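Aminomethyltransferase (Bartonella henselae, PDB 3GIR) is an aminomethyltransferase-family protein built from a folate-binding domain and a C-terminal barrel domain. Local coordinates at residues A[93-98]-A[104-109]; A[132-135]-A[139-142]; A[325-330]-A[336-341]. One frame throughout, in Å; residues are numbered along the deposited sequence.

Interaction 1 (A[93-98]-A[104-109]); sequences KAVEFL and VDAALL
V95 lies over one face of the flat peptide joining A106 to A107, its CG1 3.4 Å from A107 N and almost straight above that nitrogen. At the edge of the same peptide, the N-H of A107 makes a weak bond back to OD1 of D105, a carboxylate whose OD2 is paired with K289. With chi1 at 169°, CG1 of V95 stands anti to the backbone nitrogen, and the same methyl packs on A107 CB at 3.5 Å. A second flat group, the carbonyl of L98, carries the CG2 methyl of V104 over its face, 3.6 Å from L98 O.

Between these two points sits A106. Its CB comes up to the carbonyl oxygen of V95 at 3.6 Å and touches L98 CB at 3.8 Å, so that this one methyl touches two points of the same helix face. No direct hydrogen bond joins the two segments; a polar link runs through S99, whose hydroxyl bonds to both V95 O and A106 N and so ties the helix to the returning chain.

The contact thus folds the loop after helix 94-101 back against the flank of that helix. Beneath, A94, V95 and L98 rest on F140 of strand 139-144, L98 and V104 reach L132 of strand 126-136, and A94 and L98 also meet V89 of strand 85-90.

Interaction 2 (A[132-135]-A[139-142]); sequences LTRL and RFML
L132 packs against L142 across a non-hydrogen-bonded pair, its CD1 3.8 Å from L142 CD2, and the same methyl also reaches the F140 side chain. T133 follows in a hydrogen-bonded pair with M141: T133 N donates a hydrogen bond to M141 O at 2.8 Å, and M141 N donates one to T133 O at 2.9 Å, both in the carbonyl plane. A water bound to the T133 hydroxyl turns weakly toward M141 O, while that hydroxyl is also bonded to S114.

With CG anti to the backbone nitrogen (chi1 -172°) and the chain extended to NE, R134 runs over one face of the F140 ring. Its CG makes a CH-pi contact 4.0 Å from the ring centroid, and the guanidinium, with NE 3.5 Å from F140 CZ, is turned only 19° from the ring plane. Backbone oxygens hold that group in place: A136 O at NE, E137 O at NH2, and A107 O and L109 O at NH1.

At L135 the backbone nitrogen bonds to R139 O at 2.8 Å, tilted 22° from the carbonyl plane. L135 CB covers one face of the R139 guanidinium, whose NH2 is in a salt bridge with E203, and L135 CD1 meets M141 CE.

This hairpin supplies the second and third strands of a five-stranded antiparallel sheet, 126-136 beside 114-120 and 139-144 beside 85-90. Helix 94-101 covers the face carrying L132, R134 and F140, and F209 of strand 209-211 touches T133, L135 and M141.

Interaction 3 (A[325-330]-A[336-341]); sequences AVLFDN and GVVTSG
A325 O takes the shortest bond of this contact, from V338 N at 2.8 Å, nearly straight at the hydrogen (173°). This bond lies at the end away from the turn of a beta hairpin in the C-terminal barrel domain, strand 326-328 running antiparallel to strand 334-344. The same oxygen also receives a CA-H contact from V337, and the CG2 methyl of V337 lies 3.4 Å from it.

Further along, L327 and G336 form a hydrogen-bonded pair. L327 N bonds to G336 O at 2.9 Å, and G336 N to L327 O at 3.2 Å; in both, the donor stands well above the carbonyl plane. L327 N approaches G336 O from the same side of the G336-V337 peptide that the L327 side chain covers, with L327 CB 3.7 Å from G336 C and L327 CD1 3.8 Å from V337 N.

V326 and V337 face each other in a non-hydrogen-bonded pair. With CG1 of V337 between the backbone nitrogen and the carbonyl carbon (chi1 68°), CG2 is anti to the nitrogen and lies near A325 O. Beyond the paired residues, T339 and S340 both face M353 of strand 349-356 in a classic beta bulge, and their hydroxyls both bond to OD1 of D266.

Strand 326-328 also pairs with strand 366-371 through F328 and F368, and V326 O bonds to the T369 hydroxyl; this meeting of the sheet's two end strands is consistent with closure of the barrel. L327 and V338 both touch L313 of strand 309-315. They meet each other at about a right angle, with V338 CG2 3.8 Å from L327 CD2 and equally far from A325 CB.

How the interactions relate
From the N terminus, interaction 1 comes first, closing a short loop in which helix 94-101 is followed by a chain turning back on it. Interaction 2 then closes the tight turn between strands 126-136 and 139-144, and interaction 3 closes a second hairpin much later. The three follow in series; none nests in or crosses another. Interactions 1 and 2 form one packed unit of the folate-binding domain, their centres about 10 Å apart, joined where R134, of the second, takes backbone oxygens of the 104-109 segment. Interaction 3 belongs to the C-terminal barrel domain, its centre about 37 Å from that of interaction 2, across the centre of the chain.

Interaction 1 (A[93-98]-A[104-109])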
loop_
_atom_site.group_PDB
_atom_site.type_symbol
_atom_site.label_atom_id
_atom_site.label_comp_id
_atom_site.label_asym_id
_atom_site.label_seq_id
_atom_site.Cartn_x
_atom_site.Cartn_y
_atom_site.Cartn_z
ATOM N N LYS A 93 -14.173 20.324 -13.294
ATOM C CA LYS A 93 -12.928 20.006 -13.966
ATOM C C LYS A 93 -12.061 19.022 -13.179
ATOM O O LYS A 93 -10.839 19.003 -13.342
ATOM C CB LYS A 93 -12.180 21.291 -14.288
ATOM C CG LYS A 93 -13.071 22.230 -15.180
ATOM C CD LYS A 93 -13.332 21.595 -16.558
ATOM C CE LYS A 93 -14.172 22.540 -17.498
ATOM N NZ LYS A 93 -14.477 21.802 -18.797
ATOM N N ALA A 94 -12.701 18.201 -12.346
ATOM C CA ALA A 94 -11.949 17.141 -11.620
ATOM C C ALA A 94 -11.162 16.232 -12.520
ATOM O O ALA A 94 -10.003 15.866 -12.214
ATOM C CB ALA A 94 -12.922 16.332 -10.717
ATOM N N VAL A 95 -11.764 15.798 -13.626
ATOM C CA VAL A 95 -11.056 14.948 -14.604
ATOM C C VAL A 95 -9.758 15.551 -15.139
ATOM O O VAL A 95 -8.711 14.887 -15.206
ATOM C CB VAL A 95 -11.989 14.554 -15.798
ATOM C CG1 VAL A 95 -11.224 13.895 -16.990
ATOM C CG2 VAL A 95 -13.131 13.647 -15.282
ATOM N N GLU A 96 -9.804 16.808 -15.578
ATOM C CA GLU A 96 -8.656 17.466 -16.084
ATOM C C GLU A 96 -7.588 17.725 -14.984
ATOM O O GLU A 96 -6.411 17.556 -15.182
ATOM C CB GLU A 96 -9.121 18.802 -16.690
ATOM C CG GLU A 96 -10.009 18.597 -17.886
ATOM C CD GLU A 96 -11.514 18.332 -17.648
ATOM O OE1 GLU A 96 -12.036 18.283 -16.490
ATOM O OE2 GLU A 96 -12.206 18.120 -18.699
ATOM N N PHE A 97 -8.035 18.078 -13.798
ATOM C CA PHE A 97 -7.123 18.258 -12.711
ATOM C C PHE A 97 -6.338 16.944 -12.420
ATOM O O PHE A 97 -5.090 16.937 -12.276
ATOM C CB PHE A 97 -7.853 18.718 -11.488
ATOM C CG PHE A 97 -7.050 18.526 -10.229
ATOM C CD1 PHE A 97 -5.773 19.080 -10.064
ATOM C CD2 PHE A 97 -7.578 17.742 -9.208
ATOM C CE1 PHE A 97 -5.069 18.842 -8.922
ATOM C CE2 PHE A 97 -6.810 17.447 -8.097
ATOM C CZ PHE A 97 -5.600 18.006 -7.936
ATOM N N LEU A 98 -7.074 15.839 -12.336
ATOM C CA LEU A 98 -6.469 14.543 -11.994
ATOM C C LEU A 98 -5.494 14.079 -13.032
ATOM O O LEU A 98 -4.447 13.532 -12.694
ATOM C CB LEU A 98 -7.534 13.482 -11.621
ATOM C CG LEU A 98 -8.154 13.773 -10.251
ATOM C CD1 LEU A 98 -9.442 12.919 -10.181
ATOM C CD2 LEU A 98 -7.180 13.445 -9.086
ATOM N N VAL A 104 -2.468 9.532 -14.915
ATOM C CA VAL A 104 -3.676 8.777 -15.178
ATOM C C VAL A 104 -4.429 9.462 -16.304
ATOM O O VAL A 104 -4.210 10.636 -16.596
ATOM C CB VAL A 104 -4.593 8.707 -13.912
ATOM C CG1 VAL A 104 -3.845 8.103 -12.698
ATOM C CG2 VAL A 104 -5.183 10.105 -13.532
ATOM N N ASP A 105 -5.250 8.708 -17.002
ATOM C CA ASP A 105 -6.274 9.310 -17.872
ATOM C C ASP A 105 -7.602 9.195 -17.125
ATOM O O ASP A 105 -8.315 8.219 -17.221
ATOM C CB ASP A 105 -6.340 8.636 -19.264
ATOM C CG ASP A 105 -7.252 9.404 -20.234
ATOM O OD1 ASP A 105 -8.029 10.278 -19.746
ATOM O OD2 ASP A 105 -7.209 9.119 -21.471
ATOM N N ALA A 106 -7.876 10.203 -16.319
ATOM C CA ALA A 106 -9.018 10.187 -15.441
ATOM C C ALA A 106 -10.344 10.097 -16.225
ATOM O O ALA A 106 -11.319 9.567 -15.699
ATOM C CB ALA A 106 -8.982 11.409 -14.468
ATOM N N ALA A 107 -10.366 10.605 -17.457
ATOM C CA ALA A 107 -11.585 10.595 -18.262
ATOM C C ALA A 107 -11.928 9.150 -18.628
ATOM O O ALA A 107 -13.103 8.768 -18.644
ATOM C CB ALA A 107 -11.415 11.487 -19.538
ATOM N N LEU A 108 -10.924 8.312 -18.838
ATOM C CA LEU A 108 -11.164 6.894 -19.227
ATOM C C LEU A 108 -11.522 6.009 -18.042
ATOM O O LEU A 108 -12.086 4.952 -18.218
ATOM C CB LEU A 108 -9.935 6.287 -19.917
ATOM C CG LEU A 108 -9.424 6.908 -21.219
ATOM C CD1 LEU A 108 -8.311 6.022 -21.823
ATOM C CD2 LEU A 108 -10.557 7.220 -22.251
ATOM N N LEU A 109 -11.189 6.401 -16.816
ATOM C CA LEU A 109 -11.542 5.586 -15.652
ATOM C C LEU A 109 -13.062 5.469 -15.561
ATOM O O LEU A 109 -13.764 6.471 -15.566
ATOM C CB LEU A 109 -10.965 6.265 -14.399
ATOM C CG LEU A 109 -10.761 5.432 -13.165
ATOM C CD1 LEU A 109 -9.974 4.135 -13.496
ATOM C CD2 LEU A 109 -10.110 6.244 -12.032
#

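Interaction 2 (A[132-135]-A[139-142])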
loop_
_atom_site.group_PDB
_atom_site.type_symbol
_atom_site.label_atom_id
_atom_site.label_comp_id
_atom_site.label_asym_id
_atom_site.label_seq_id
_atom_site.Cartn_x
_atom_site.Cartn_y
_atom_site.Cartn_z
ATOM N N LEU A 132 -6.674 5.766 -6.676
ATOM C CA LEU A 132 -7.680 6.706 -7.207
ATOM C C LEU A 132 -8.917 5.908 -7.640
ATOM O O LEU A 132 -8.776 4.943 -8.398
ATOM C CB LEU A 132 -7.096 7.423 -8.413
ATOM C CG LEU A 132 -8.060 8.348 -9.206
ATOM C CD1 LEU A 132 -8.505 9.561 -8.426
ATOM C CD2 LEU A 132 -7.456 8.783 -10.502
ATOM N N THR A 133 -10.100 6.309 -7.176
ATOM C CA THR A 133 -11.385 5.657 -7.545
ATOM C C THR A 133 -12.325 6.687 -8.048
ATOM O O THR A 133 -12.406 7.764 -7.475
ATOM C CB THR A 133 -12.011 4.984 -6.299
ATOM O OG1 THR A 133 -11.063 4.032 -5.788
ATOM C CG2 THR A 133 -13.285 4.209 -6.688
ATOM N N ARG A 134 -12.941 6.431 -9.195
ATOM C CA ARG A 134 -13.973 7.318 -9.706
ATOM C C ARG A 134 -15.302 6.940 -9.108
ATOM O O ARG A 134 -15.665 5.743 -9.109
ATOM C CB ARG A 134 -14.036 7.245 -11.212
ATOM C CG ARG A 134 -14.952 8.268 -11.812
ATOM C CD ARG A 134 -14.821 8.308 -13.286
ATOM N NE ARG A 134 -15.344 9.588 -13.801
ATOM C CZ ARG A 134 -15.170 9.930 -15.087
ATOM N NH1 ARG A 134 -14.589 9.093 -15.928
ATOM N NH2 ARG A 134 -15.620 11.106 -15.517
ATOM N N LEU A 135 -15.976 7.927 -8.559
ATOM C CA LEU A 135 -17.268 7.716 -7.872
ATOM C C LEU A 135 -18.464 8.232 -8.663
ATOM O O LEU A 135 -19.557 7.680 -8.521
ATOM C CB LEU A 135 -17.248 8.338 -6.494
ATOM C CG LEU A 135 -16.352 7.591 -5.479
ATOM C CD1 LEU A 135 -16.354 8.416 -4.170
ATOM C CD2 LEU A 135 -16.835 6.132 -5.351
ATOM N N ARG A 139 -16.668 13.230 -9.575
ATOM C CA ARG A 139 -16.282 12.962 -8.158
ATOM C C ARG A 139 -15.356 11.780 -8.106
ATOM O O ARG A 139 -15.653 10.716 -8.646
ATOM C CB ARG A 139 -17.452 12.690 -7.199
ATOM C CG ARG A 139 -18.503 13.820 -7.093
ATOM C CD ARG A 139 -19.719 13.393 -6.254
ATOM N NE ARG A 139 -19.243 12.839 -5.006
ATOM C CZ ARG A 139 -19.496 11.594 -4.587
ATOM N NH1 ARG A 139 -20.340 10.792 -5.220
ATOM N NH2 ARG A 139 -18.929 11.195 -3.488
ATOM N N PHE A 140 -14.250 11.968 -7.394
ATOM C CA PHE A 140 -13.234 10.899 -7.244
ATOM C C PHE A 140 -12.758 10.844 -5.803
ATOM O O PHE A 140 -12.937 11.777 -5.050
ATOM C CB PHE A 140 -11.992 11.206 -8.114
ATOM C CG PHE A 140 -12.236 11.189 -9.618
ATOM C CD1 PHE A 140 -11.746 10.183 -10.394
ATOM C CD2 PHE A 140 -12.883 12.289 -10.222
ATOM C CE1 PHE A 140 -11.921 10.206 -11.747
ATOM C CE2 PHE A 140 -13.096 12.313 -11.574
ATOM C CZ PHE A 140 -12.610 11.284 -12.345
ATOM N N MET A 141 -12.144 9.742 -5.434
ATOM C CA MET A 141 -11.585 9.564 -4.090
ATOM C C MET A 141 -10.130 9.116 -4.307
ATOM O O MET A 141 -9.798 8.340 -5.201
ATOM C CB MET A 141 -12.312 8.449 -3.282
ATOM C CG MET A 141 -11.958 8.357 -1.860
ATOM S SD MET A 141 -12.640 9.793 -0.952
ATOM C CE MET A 141 -14.421 9.361 -0.870
ATOM N N LEU A 142 -9.267 9.669 -3.478
ATOM C CA LEU A 142 -7.870 9.230 -3.351
ATOM C C LEU A 142 -7.668 8.700 -1.943
ATOM O O LEU A 142 -8.158 9.280 -0.941
ATOM C CB LEU A 142 -6.896 10.409 -3.579
ATOM C CG LEU A 142 -6.711 10.877 -5.011
ATOM C CD1 LEU A 142 -6.106 12.336 -5.147
ATOM C CD2 LEU A 142 -5.862 9.858 -5.777
HETATM O O HOH W 1 -9.492 5.192 -3.797
#

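Interaction 3 (A[325-330]-A[336-341])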
loop_
_atom_site.group_PDB
_atom_site.type_symbol
_atom_site.label_atom_id
_atom_site.label_comp_id
_atom_site.label_asym_id
_atom_site.label_seq_id
_atom_site.Cartn_x
_atom_site.Cartn_y
_atom_site.Cartn_z
ATOM N N ALA A 325 19.747 -3.125 6.146
ATOM C CA ALA A 325 20.910 -3.974 5.877
ATOM C C ALA A 325 21.614 -3.596 4.555
ATOM O O ALA A 325 20.964 -3.556 3.492
ATOM C CB ALA A 325 20.472 -5.411 5.842
ATOM N N VAL A 326 22.926 -3.389 4.604
ATOM C CA VAL A 326 23.649 -2.960 3.443
ATOM C C VAL A 326 23.960 -4.190 2.557
ATOM O O VAL A 326 24.314 -5.232 3.071
ATOM C CB VAL A 326 24.977 -2.235 3.835
ATOM C CG1 VAL A 326 25.715 -1.880 2.595
ATOM C CG2 VAL A 326 24.635 -1.010 4.711
ATOM N N LEU A 327 23.827 -4.050 1.237
ATOM C CA LEU A 327 24.119 -5.153 0.291
ATOM C C LEU A 327 25.417 -4.900 -0.446
ATOM O O LEU A 327 25.695 -3.787 -0.868
ATOM C CB LEU A 327 23.018 -5.273 -0.728
ATOM C CG LEU A 327 21.661 -5.664 -0.194
ATOM C CD1 LEU A 327 20.542 -5.649 -1.284
ATOM C CD2 LEU A 327 21.669 -6.998 0.582
ATOM N N PHE A 328 26.188 -5.959 -0.505
ATOM C CA PHE A 328 27.502 -5.979 -1.148
ATOM C C PHE A 328 27.579 -6.991 -2.299
ATOM O O PHE A 328 26.834 -7.991 -2.313
ATOM C CB PHE A 328 28.566 -6.403 -0.101
ATOM C CG PHE A 328 28.633 -5.486 1.084
ATOM C CD1 PHE A 328 29.427 -4.349 1.067
ATOM C CD2 PHE A 328 27.866 -5.743 2.182
ATOM C CE1 PHE A 328 29.459 -3.462 2.185
ATOM C CE2 PHE A 328 27.880 -4.872 3.281
ATOM C CZ PHE A 328 28.694 -3.736 3.283
ATOM N N ASP A 329 28.523 -6.754 -3.213
ATOM C CA ASP A 329 28.826 -7.756 -4.238
ATOM C C ASP A 329 29.775 -8.825 -3.674
ATOM O O ASP A 329 30.146 -8.765 -2.486
ATOM C CB ASP A 329 29.287 -7.082 -5.538
ATOM C CG ASP A 329 30.656 -6.437 -5.434
ATOM O OD1 ASP A 329 31.338 -6.623 -4.435
ATOM O OD2 ASP A 329 30.992 -5.713 -6.370
ATOM N N ASN A 330 30.184 -9.780 -4.498
ATOM C CA ASN A 330 31.028 -10.870 -4.029
ATOM C C ASN A 330 32.459 -10.403 -3.719
ATOM O O ASN A 330 33.256 -11.194 -3.267
ATOM C CB ASN A 330 31.030 -12.013 -5.014
ATOM C CG ASN A 330 31.645 -11.660 -6.361
ATOM O OD1 ASN A 330 31.934 -10.474 -6.664
ATOM N ND2 ASN A 330 31.914 -12.724 -7.166
ATOM N N GLY A 336 23.998 -1.851 -2.715
ATOM C CA GLY A 336 22.583 -1.564 -2.504
ATOM C C GLY A 336 22.181 -1.711 -1.069
ATOM O O GLY A 336 23.020 -1.614 -0.194
ATOM N N VAL A 337 20.904 -1.938 -0.820
ATOM C CA VAL A 337 20.354 -1.907 0.538
ATOM C C VAL A 337 19.049 -2.687 0.582
ATOM O O VAL A 337 18.306 -2.710 -0.427
ATOM C CB VAL A 337 20.128 -0.453 1.014
ATOM C CG1 VAL A 337 19.040 0.222 0.270
ATOM C CG2 VAL A 337 19.997 -0.433 2.572
ATOM N N VAL A 338 18.777 -3.360 1.698
ATOM C CA VAL A 338 17.510 -3.937 1.976
ATOM C C VAL A 338 16.567 -2.858 2.443
ATOM O O VAL A 338 16.891 -2.113 3.381
ATOM C CB VAL A 338 17.622 -5.016 3.063
ATOM C CG1 VAL A 338 16.272 -5.585 3.537
ATOM C CG2 VAL A 338 18.569 -6.160 2.585
ATOM N N THR A 339 15.435 -2.748 1.789
ATOM C CA THR A 339 14.416 -1.745 2.155
ATOM C C THR A 339 13.329 -2.286 3.062
ATOM O O THR A 339 12.731 -1.513 3.846
ATOM C CB THR A 339 13.844 -1.062 0.966
ATOM O OG1 THR A 339 13.327 -2.029 0.035
ATOM C CG2 THR A 339 14.885 -0.191 0.260
ATOM N N SER A 340 13.016 -3.592 2.960
ATOM C CA SER A 340 12.006 -4.236 3.806
ATOM C C SER A 340 12.436 -5.668 4.056
ATOM O O SER A 340 13.042 -6.309 3.198
ATOM C CB SER A 340 10.618 -4.272 3.173
ATOM O OG SER A 340 10.092 -2.997 2.965
ATOM N N GLY A 341 12.150 -6.165 5.239
ATOM C CA GLY A 341 12.489 -7.543 5.546
ATOM C C GLY A 341 11.811 -8.051 6.772
ATOM O O GLY A 341 11.645 -7.278 7.741
#